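Local coordinates for protein gene activator AphA (PDB 1YG2) that activates virulence genes in Vibrio cholerae as a winged helix transcription factor, probably by binding DNA as a dimer through its PadR-like N-terminal domain, at residues S2-V6 with I29-A35; L118-R123 with W164-D169; Y129-E133 with L154-L158. All coordinates share one frame. Residue numbers count along the deposited sequence, not the author numbering.

Contact 1. Residues S2-V6 with I29-A35; sequences SLPHV and IGYFWKA
An apolar contact joins the N-terminal turn of helix 3-13 to the loop between helices 18-25 and 37-49, in the N-terminal domain. Just ahead of the helix, S2 O accepts V6 N at 3.0 Å, and S2 N donates to H5 ND1 at 2.8 Å. Opposite, a 3-10 turn ends at Y31, and the chain then extends through W33 to A35. V6 (chi1 t) points at this loop and illustrates how one branched residue can fill a hydrophobic corner. Its CG1 meets I29 CG2 at 3.8 Å, while its CG2 makes a CH-pi contact over the W33 face, 4.1 Å from the six-membered ring centroid. W33 (chi1 t) also brings CZ2 to 3.6 Å from L3 N and CH2 to 3.8 Å from S2 CA. L3 CD1 completes the seam against A35 CB at 4.2 Å. A98 of the second subunit packs on V6 and R93 of that subunit on W33, so this winged helix core contributes directly to the dimer interface.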
loop_
_atom_site.group_PDB
_atom_site.type_symbol
_atom_site.label_atom_id
_atom_site.label_comp_id
_atom_site.label_asym_id
_atom_site.label_seq_id
_atom_site.Cartn_x
_atom_site.Cartn_y
_atom_site.Cartn_z
ATOM N N SER A 2 2.754 -6.455 -13.782
ATOM C CA SER A 2 3.889 -5.517 -13.572
ATOM C C SER A 2 3.997 -4.519 -14.727
ATOM O O SER A 2 3.095 -4.420 -15.552
ATOM C CB SER A 2 5.189 -6.312 -13.412
ATOM O OG SER A 2 5.269 -7.345 -14.375
ATOM N N LEU A 3 5.096 -3.779 -14.781
ATOM C CA LEU A 3 5.281 -2.770 -15.820
ATOM C C LEU A 3 5.021 -3.263 -17.240
ATOM O O LEU A 3 4.317 -2.612 -18.018
ATOM C CB LEU A 3 6.689 -2.181 -15.736
ATOM C CG LEU A 3 7.060 -1.139 -16.799
ATOM C CD1 LEU A 3 5.993 -0.045 -16.856
ATOM C CD2 LEU A 3 8.436 -0.540 -16.469
ATOM N N PRO A 4 5.587 -4.423 -17.604
ATOM C CA PRO A 4 5.321 -4.865 -18.968
ATOM C C PRO A 4 3.844 -5.132 -19.240
ATOM O O PRO A 4 3.365 -4.895 -20.349
ATOM C CB PRO A 4 6.214 -6.103 -19.125
ATOM C CG PRO A 4 6.434 -6.588 -17.715
ATOM C CD PRO A 4 6.548 -5.309 -16.917
ATOM N N HIS A 5 3.107 -5.610 -18.244
ATOM C CA HIS A 5 1.687 -5.867 -18.478
ATOM C C HIS A 5 0.938 -4.547 -18.611
ATOM O O HIS A 5 -0.036 -4.437 -19.354
ATOM C CB HIS A 5 1.090 -6.707 -17.352
ATOM C CG HIS A 5 1.844 -7.965 -17.091
ATOM N ND1 HIS A 5 2.751 -8.087 -16.055
ATOM C CD2 HIS A 5 1.907 -9.127 -17.783
ATOM C CE1 HIS A 5 3.340 -9.265 -16.127
ATOM N NE2 HIS A 5 2.846 -9.917 -17.170
ATOM N N VAL A 6 1.402 -3.541 -17.887
ATOM C CA VAL A 6 0.782 -2.229 -17.957
ATOM C C VAL A 6 0.982 -1.707 -19.378
ATOM O O VAL A 6 0.089 -1.097 -19.954
ATOM C CB VAL A 6 1.420 -1.272 -16.934
ATOM C CG1 VAL A 6 0.920 0.161 -17.164
ATOM C CG2 VAL A 6 1.072 -1.749 -15.515
ATOM N N ILE A 29 -2.316 6.690 -16.900
ATOM C CA ILE A 29 -1.634 5.552 -16.286
ATOM C C ILE A 29 -0.930 5.995 -15.004
ATOM O O ILE A 29 -0.746 5.202 -14.076
ATOM C CB ILE A 29 -0.630 4.895 -17.265
ATOM C CG1 ILE A 29 -1.406 4.245 -18.411
ATOM C CG2 ILE A 29 0.204 3.845 -16.542
ATOM C CD1 ILE A 29 -0.558 3.460 -19.384
ATOM N N GLY A 30 -0.558 7.271 -14.946
ATOM C CA GLY A 30 0.090 7.786 -13.758
ATOM C C GLY A 30 -0.841 7.796 -12.550
ATOM O O GLY A 30 -0.401 8.060 -11.431
ATOM N N TYR A 31 -2.125 7.518 -12.753
ATOM C CA TYR A 31 -3.064 7.496 -11.628
ATOM C C TYR A 31 -2.848 6.249 -10.788
ATOM O O TYR A 31 -3.233 6.209 -9.629
ATOM C CB TYR A 31 -4.523 7.480 -12.110
ATOM C CG TYR A 31 -4.941 8.653 -12.961
ATOM C CD1 TYR A 31 -5.967 8.516 -13.895
ATOM C CD2 TYR A 31 -4.309 9.895 -12.851
ATOM C CE1 TYR A 31 -6.354 9.581 -14.709
ATOM C CE2 TYR A 31 -4.688 10.975 -13.665
ATOM C CZ TYR A 31 -5.709 10.806 -14.591
ATOM O OH TYR A 31 -6.068 11.838 -15.423
ATOM N N PHE A 32 -2.226 5.228 -11.366
ATOM C CA PHE A 32 -2.041 3.980 -10.639
ATOM C C PHE A 32 -0.689 3.307 -10.833
ATOM O O PHE A 32 -0.361 2.352 -10.133
ATOM C CB PHE A 32 -3.154 3.008 -11.040
ATOM C CG PHE A 32 -3.065 2.549 -12.466
ATOM C CD1 PHE A 32 -2.327 1.417 -12.801
ATOM C CD2 PHE A 32 -3.687 3.261 -13.479
ATOM C CE1 PHE A 32 -2.206 1.002 -14.131
ATOM C CE2 PHE A 32 -3.574 2.861 -14.810
ATOM C CZ PHE A 32 -2.830 1.726 -15.135
ATOM N N TRP A 33 0.095 3.782 -11.787
ATOM C CA TRP A 33 1.397 3.177 -11.986
ATOM C C TRP A 33 2.446 4.230 -12.318
ATOM O O TRP A 33 2.394 4.883 -13.355
ATOM C CB TRP A 33 1.333 2.112 -13.084
ATOM C CG TRP A 33 2.454 1.149 -12.994
ATOM C CD1 TRP A 33 3.737 1.339 -13.415
ATOM C CD2 TRP A 33 2.427 -0.124 -12.356
ATOM N NE1 TRP A 33 4.515 0.259 -13.076
ATOM C CE2 TRP A 33 3.730 -0.660 -12.419
ATOM C CE3 TRP A 33 1.421 -0.875 -11.726
ATOM C CZ2 TRP A 33 4.061 -1.906 -11.885
ATOM C CZ3 TRP A 33 1.747 -2.117 -11.192
ATOM C CH2 TRP A 33 3.058 -2.618 -11.275
ATOM N N LYS A 34 3.408 4.372 -11.418
ATOM C CA LYS A 34 4.472 5.343 -11.572
ATOM C C LYS A 34 5.712 4.733 -12.222
ATOM O O LYS A 34 6.313 3.807 -11.681
ATOM C CB LYS A 34 4.819 5.910 -10.192
ATOM C CG LYS A 34 5.754 7.103 -10.188
ATOM C CD LYS A 34 7.200 6.698 -9.968
ATOM C CE LYS A 34 8.036 7.916 -9.581
ATOM N NZ LYS A 34 7.501 8.566 -8.341
ATOM N N ALA A 35 6.080 5.250 -13.390
ATOM C CA ALA A 35 7.266 4.781 -14.108
ATOM C C ALA A 35 7.805 5.921 -14.970
ATOM O O ALA A 35 7.030 6.674 -15.550
ATOM C CB ALA A 35 6.919 3.573 -14.992
#

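Contact 2. Residues L118-R123 with W164-D169; sequences LVEESR and WIQWAD
Antiparallel packing of the two long C-terminal helices, 108-136 and 145-177, produces this buried knobs-into-holes contact. The axes of the short segments approach to 9.9 Å at a signed crossing angle of -152°, with V119 and I165 in register (CA to CA 5.9 Å). V119 (chi1 t) is the knob, seated among W164, I165, A168 and D169; its CG2 lies 3.4 Å from A168 CB and its CG1 4.1 Å from I165 CG2. W164 (chi1 t) sends its indole across the interface, placing CH2 4.0 Å from L118 CB and CZ3 3.6 Å from S122 OG. F96 of the same chain and, edge-to-face, H89 of the second subunit meet this indole. S122 returns its hydroxyl to its own helix, OG donating to L118 O at 2.7 Å, while its CB touches I165 CG1 at 3.7 Å. Toward solvent, R123 NH2 forms a salt bridge with D169 OD2 at 2.8 Å, and E120 joins the network. The chemistry grades from an apolar, aromatic interior to paired charges at the more exposed edge.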
loop_
_atom_site.group_PDB
_atom_site.type_symbol
_atom_site.label_atom_id
_atom_site.label_comp_id
_atom_site.label_asym_id
_atom_site.label_seq_id
_atom_site.Cartn_x
_atom_site.Cartn_y
_atom_site.Cartn_z
ATOM N N LEU A 118 4.046 14.985 5.271
ATOM C CA LEU A 118 3.429 14.110 4.277
ATOM C C LEU A 118 1.910 14.255 4.182
ATOM O O LEU A 118 1.301 13.865 3.184
ATOM C CB LEU A 118 3.797 12.645 4.546
ATOM C CG LEU A 118 5.168 12.180 4.036
ATOM C CD1 LEU A 118 5.345 10.700 4.322
ATOM C CD2 LEU A 118 5.282 12.424 2.536
ATOM N N VAL A 119 1.296 14.815 5.215
ATOM C CA VAL A 119 -0.140 15.001 5.188
ATOM C C VAL A 119 -0.461 16.137 4.226
ATOM O O VAL A 119 -1.377 16.034 3.409
ATOM C CB VAL A 119 -0.695 15.344 6.583
ATOM C CG1 VAL A 119 -2.187 15.569 6.504
ATOM C CG2 VAL A 119 -0.404 14.212 7.547
ATOM N N GLU A 120 0.309 17.217 4.316
ATOM C CA GLU A 120 0.092 18.368 3.452
ATOM C C GLU A 120 0.284 18.007 1.988
ATOM O O GLU A 120 -0.481 18.444 1.130
ATOM C CB GLU A 120 1.020 19.517 3.851
ATOM C CG GLU A 120 0.673 20.122 5.205
ATOM C CD GLU A 120 -0.781 20.578 5.296
ATOM O OE1 GLU A 120 -1.218 21.360 4.421
ATOM O OE2 GLU A 120 -1.484 20.160 6.244
ATOM N N GLU A 121 1.302 17.206 1.700
ATOM C CA GLU A 121 1.539 16.782 0.330
ATOM C C GLU A 121 0.329 15.965 -0.109
ATOM O O GLU A 121 -0.213 16.172 -1.195
ATOM C CB GLU A 121 2.792 15.917 0.251
ATOM C CG GLU A 121 4.074 16.647 0.591
ATOM C CD GLU A 121 5.241 15.695 0.753
ATOM O OE1 GLU A 121 5.456 14.870 -0.162
ATOM O OE2 GLU A 121 5.938 15.769 1.792
ATOM N N SER A 122 -0.089 15.037 0.749
ATOM C CA SER A 122 -1.240 14.193 0.456
ATOM C C SER A 122 -2.445 15.068 0.166
ATOM O O SER A 122 -3.223 14.778 -0.740
ATOM C CB SER A 122 -1.551 13.275 1.637
ATOM O OG SER A 122 -0.514 12.340 1.837
ATOM N N ARG A 123 -2.596 16.141 0.935
ATOM C CA ARG A 123 -3.707 17.055 0.729
ATOM C C ARG A 123 -3.602 17.697 -0.637
ATOM O O ARG A 123 -4.601 17.843 -1.333
ATOM C CB ARG A 123 -3.739 18.133 1.808
ATOM C CG ARG A 123 -4.281 17.636 3.136
ATOM C CD ARG A 123 -4.858 18.778 3.955
ATOM N NE ARG A 123 -5.701 18.297 5.045
ATOM C CZ ARG A 123 -5.238 17.844 6.206
ATOM N NH1 ARG A 123 -3.936 17.813 6.435
ATOM N NH2 ARG A 123 -6.081 17.423 7.140
ATOM N N TRP A 164 -6.039 7.883 4.319
ATOM C CA TRP A 164 -4.761 8.002 5.009
ATOM C C TRP A 164 -4.617 9.361 5.711
ATOM O O TRP A 164 -4.055 9.451 6.808
ATOM C CB TRP A 164 -3.609 7.794 4.031
ATOM C CG TRP A 164 -2.294 7.754 4.718
ATOM C CD1 TRP A 164 -1.669 6.656 5.248
ATOM C CD2 TRP A 164 -1.448 8.874 4.999
ATOM N NE1 TRP A 164 -0.485 7.028 5.841
ATOM C CE2 TRP A 164 -0.324 8.380 5.704
ATOM C CE3 TRP A 164 -1.531 10.246 4.725
ATOM C CZ2 TRP A 164 0.711 9.214 6.138
ATOM C CZ3 TRP A 164 -0.497 11.076 5.158
ATOM C CH2 TRP A 164 0.610 10.555 5.857
ATOM N N ILE A 165 -5.129 10.411 5.073
ATOM C CA ILE A 165 -5.093 11.758 5.645
ATOM C C ILE A 165 -5.953 11.780 6.905
ATOM O O ILE A 165 -5.579 12.355 7.923
ATOM C CB ILE A 165 -5.653 12.795 4.658
ATOM C CG1 ILE A 165 -4.721 12.909 3.451
ATOM C CG2 ILE A 165 -5.862 14.133 5.380
ATOM C CD1 ILE A 165 -5.241 13.817 2.354
ATOM N N GLN A 166 -7.119 11.152 6.829
ATOM C CA GLN A 166 -7.997 11.089 7.995
ATOM C C GLN A 166 -7.240 10.416 9.151
ATOM O O GLN A 166 -7.301 10.863 10.296
ATOM C CB GLN A 166 -9.250 10.286 7.649
ATOM C CG GLN A 166 -10.330 10.315 8.702
ATOM C CD GLN A 166 -11.556 9.495 8.308
ATOM O OE1 GLN A 166 -12.111 9.667 7.225
ATOM N NE2 GLN A 166 -11.982 8.605 9.193
ATOM N N TRP A 167 -6.522 9.339 8.843
ATOM C CA TRP A 167 -5.761 8.618 9.859
ATOM C C TRP A 167 -4.616 9.464 10.418
ATOM O O TRP A 167 -4.424 9.555 11.629
ATOM C CB TRP A 167 -5.172 7.333 9.275
ATOM C CG TRP A 167 -4.350 6.597 10.270
ATOM C CD1 TRP A 167 -4.800 5.979 11.400
ATOM C CD2 TRP A 167 -2.928 6.456 10.273
ATOM N NE1 TRP A 167 -3.743 5.468 12.113
ATOM C CE2 TRP A 167 -2.579 5.750 11.444
ATOM C CE3 TRP A 167 -1.905 6.871 9.405
ATOM C CZ2 TRP A 167 -1.257 5.435 11.771
ATOM C CZ3 TRP A 167 -0.588 6.560 9.725
ATOM C CH2 TRP A 167 -0.277 5.850 10.906
ATOM N N ALA A 168 -3.849 10.064 9.518
ATOM C CA ALA A 168 -2.715 10.896 9.897
ATOM C C ALA A 168 -3.146 11.992 10.864
ATOM O O ALA A 168 -2.456 12.263 11.850
ATOM C CB ALA A 168 -2.091 11.495 8.657
ATOM N N ASP A 169 -4.286 12.623 10.591
ATOM C CA ASP A 169 -4.777 13.668 11.485
ATOM C C ASP A 169 -5.073 13.076 12.854
ATOM O O ASP A 169 -4.782 13.691 13.876
ATOM C CB ASP A 169 -6.050 14.321 10.944
ATOM C CG ASP A 169 -5.791 15.219 9.754
ATOM O OD1 ASP A 169 -4.649 15.713 9.607
ATOM O OD2 ASP A 169 -6.744 15.439 8.972
#

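Contact 3. Residues Y129-E133 with L154-L158; sequences YQEIE and LRRNL
Y129 opens the helical segment 129-133, which crosses segment 154-158 nearly antiparallel: the axes come within 10.1 Å at a signed angle of -149°, with Y129 and L158 in register (CA to CA 6.6 Å). Pointing across in the m rotamer, Y129 brings its CD2 to 3.3 Å from L154 CD1 and its CE1 to 3.4 Å from N157 CB; N157 ND2 lies over a ring face. Q130 follows at the margin, its CG 3.6 Å from L158 CD1. One turn on from Y129, I132 places CG2 3.8 Å from L154 CD2. E133, extended with chi1 and chi2 both t, rests its CB 3.9 Å from L154 CD2 and sends OE2 to R155 NH1, a 3.1 Å hydrogen-bonded salt bridge. L154 and L158 fill the antiparallel seam between the Y129 ring and the E133-R155 pair. R155 also pairs with E170 of the second subunit, and N157 ND2 probably donates to Y31 O in the loop before helix 37-49, so helix 145-177 meets the N-terminal domain and the second subunit.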
loop_
_atom_site.group_PDB
_atom_site.type_symbol
_atom_site.label_atom_id
_atom_site.label_comp_id
_atom_site.label_asym_id
_atom_site.label_seq_id
_atom_site.Cartn_x
_atom_site.Cartn_y
_atom_site.Cartn_z
ATOM N N TYR A 129 -6.151 15.517 -7.786
ATOM C CA TYR A 129 -7.010 14.479 -8.327
ATOM C C TYR A 129 -8.465 14.926 -8.405
ATOM O O TYR A 129 -9.161 14.605 -9.357
ATOM C CB TYR A 129 -6.848 13.210 -7.486
ATOM C CG TYR A 129 -5.522 12.517 -7.734
ATOM C CD1 TYR A 129 -4.902 11.750 -6.743
ATOM C CD2 TYR A 129 -4.893 12.618 -8.977
ATOM C CE1 TYR A 129 -3.681 11.101 -6.987
ATOM C CE2 TYR A 129 -3.684 11.976 -9.233
ATOM C CZ TYR A 129 -3.084 11.223 -8.237
ATOM O OH TYR A 129 -1.886 10.595 -8.510
ATOM N N GLN A 130 -8.927 15.677 -7.415
ATOM C CA GLN A 130 -10.306 16.148 -7.441
ATOM C C GLN A 130 -10.511 17.121 -8.592
ATOM O O GLN A 130 -11.550 17.107 -9.249
ATOM C CB GLN A 130 -10.672 16.802 -6.111
ATOM C CG GLN A 130 -10.708 15.810 -4.972
ATOM C CD GLN A 130 -11.003 16.459 -3.644
ATOM O OE1 GLN A 130 -10.396 17.468 -3.286
ATOM N NE2 GLN A 130 -11.931 15.875 -2.895
ATOM N N GLU A 131 -9.505 17.953 -8.840
ATOM C CA GLU A 131 -9.564 18.916 -9.935
ATOM C C GLU A 131 -9.692 18.166 -11.243
ATOM O O GLU A 131 -10.496 18.523 -12.109
ATOM C CB GLU A 131 -8.296 19.768 -9.979
ATOM C CG GLU A 131 -8.238 20.851 -8.914
ATOM C CD GLU A 131 -7.021 21.763 -9.054
ATOM O OE1 GLU A 131 -6.747 22.226 -10.189
ATOM O OE2 GLU A 131 -6.351 22.026 -8.026
ATOM N N ILE A 132 -8.887 17.121 -11.386
ATOM C CA ILE A 132 -8.908 16.324 -12.599
ATOM C C ILE A 132 -10.239 15.624 -12.786
ATOM O O ILE A 132 -10.773 15.619 -13.885
ATOM C CB ILE A 132 -7.784 15.278 -12.585
ATOM C CG1 ILE A 132 -6.435 15.992 -12.675
ATOM C CG2 ILE A 132 -7.972 14.291 -13.738
ATOM C CD1 ILE A 132 -5.259 15.123 -12.313
ATOM N N GLU A 133 -10.784 15.049 -11.716
ATOM C CA GLU A 133 -12.060 14.345 -11.814
ATOM C C GLU A 133 -13.200 15.266 -12.263
ATOM O O GLU A 133 -13.963 14.924 -13.164
ATOM C CB GLU A 133 -12.424 13.692 -10.473
ATOM C CG GLU A 133 -13.781 12.988 -10.488
ATOM C CD GLU A 133 -14.123 12.305 -9.167
ATOM O OE1 GLU A 133 -13.717 12.813 -8.102
ATOM O OE2 GLU A 133 -14.821 11.268 -9.188
ATOM N N LEU A 154 -8.390 6.657 -11.061
ATOM C CA LEU A 154 -8.161 7.956 -10.432
ATOM C C LEU A 154 -8.829 7.944 -9.053
ATOM O O LEU A 154 -8.234 8.347 -8.052
ATOM C CB LEU A 154 -8.761 9.095 -11.286
ATOM C CG LEU A 154 -8.746 10.496 -10.653
ATOM C CD1 LEU A 154 -7.329 10.883 -10.314
ATOM C CD2 LEU A 154 -9.341 11.522 -11.600
ATOM N N ARG A 155 -10.064 7.456 -9.006
ATOM C CA ARG A 155 -10.820 7.407 -7.757
ATOM C C ARG A 155 -10.129 6.603 -6.656
ATOM O O ARG A 155 -10.326 6.876 -5.470
ATOM C CB ARG A 155 -12.212 6.811 -8.000
ATOM C CG ARG A 155 -13.030 7.502 -9.082
ATOM C CD ARG A 155 -13.974 8.511 -8.507
ATOM N NE ARG A 155 -14.724 7.947 -7.389
ATOM C CZ ARG A 155 -15.140 8.673 -6.361
ATOM N NH1 ARG A 155 -14.879 9.977 -6.340
ATOM N NH2 ARG A 155 -15.772 8.102 -5.342
ATOM N N ARG A 156 -9.322 5.613 -7.027
ATOM C CA ARG A 156 -8.654 4.803 -6.008
ATOM C C ARG A 156 -7.664 5.617 -5.176
ATOM O O ARG A 156 -7.654 5.520 -3.950
ATOM C CB ARG A 156 -7.925 3.616 -6.642
ATOM C CG ARG A 156 -7.596 2.527 -5.631
ATOM C CD ARG A 156 -6.329 1.770 -5.978
ATOM N NE ARG A 156 -5.340 1.939 -4.919
ATOM C CZ ARG A 156 -4.300 2.762 -4.987
ATOM N NH1 ARG A 156 -4.097 3.488 -6.078
ATOM N NH2 ARG A 156 -3.482 2.884 -3.950
ATOM N N ASN A 157 -6.827 6.413 -5.839
ATOM C CA ASN A 157 -5.840 7.229 -5.127
ATOM C C ASN A 157 -6.581 8.134 -4.188
ATOM O O ASN A 157 -6.212 8.311 -3.033
ATOM C CB ASN A 157 -5.067 8.145 -6.074
ATOM C CG ASN A 157 -4.361 7.401 -7.157
ATOM O OD1 ASN A 157 -3.383 6.695 -6.906
ATOM N ND2 ASN A 157 -4.848 7.551 -8.385
ATOM N N LEU A 158 -7.636 8.721 -4.721
ATOM C CA LEU A 158 -8.446 9.658 -3.978
ATOM C C LEU A 158 -8.974 9.093 -2.667
ATOM O O LEU A 158 -8.659 9.602 -1.586
ATOM C CB LEU A 158 -9.606 10.122 -4.854
ATOM C CG LEU A 158 -10.315 11.390 -4.392
ATOM C CD1 LEU A 158 -9.319 12.542 -4.388
ATOM C CD2 LEU A 158 -11.481 11.693 -5.330
#

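Followed from the N terminus, contact 1 closes a mostly helical loop of 22 residues, including the rest of helix 3-13 and helix 18-25. The chain then passes helix 37-49, the two-stranded sheet, helix 73-84 and helix 95-101 before reaching helix 108-136. There contact 2 opens, with contact 3 enclosed within it: helices 108-136 and 145-177 form a hairpin paired at two levels, centres about 15 Å apart. Y31 O, 2.4 Å from N157 ND2 and probably hydrogen-bonded to it, joins contacts 1 and 3, and so the N-terminal domain to the hairpin. Contact 2 is centred about 24 Å from contact 1. All three touch the second subunit, illustrating how intrachain packing and dimerisation can share residues.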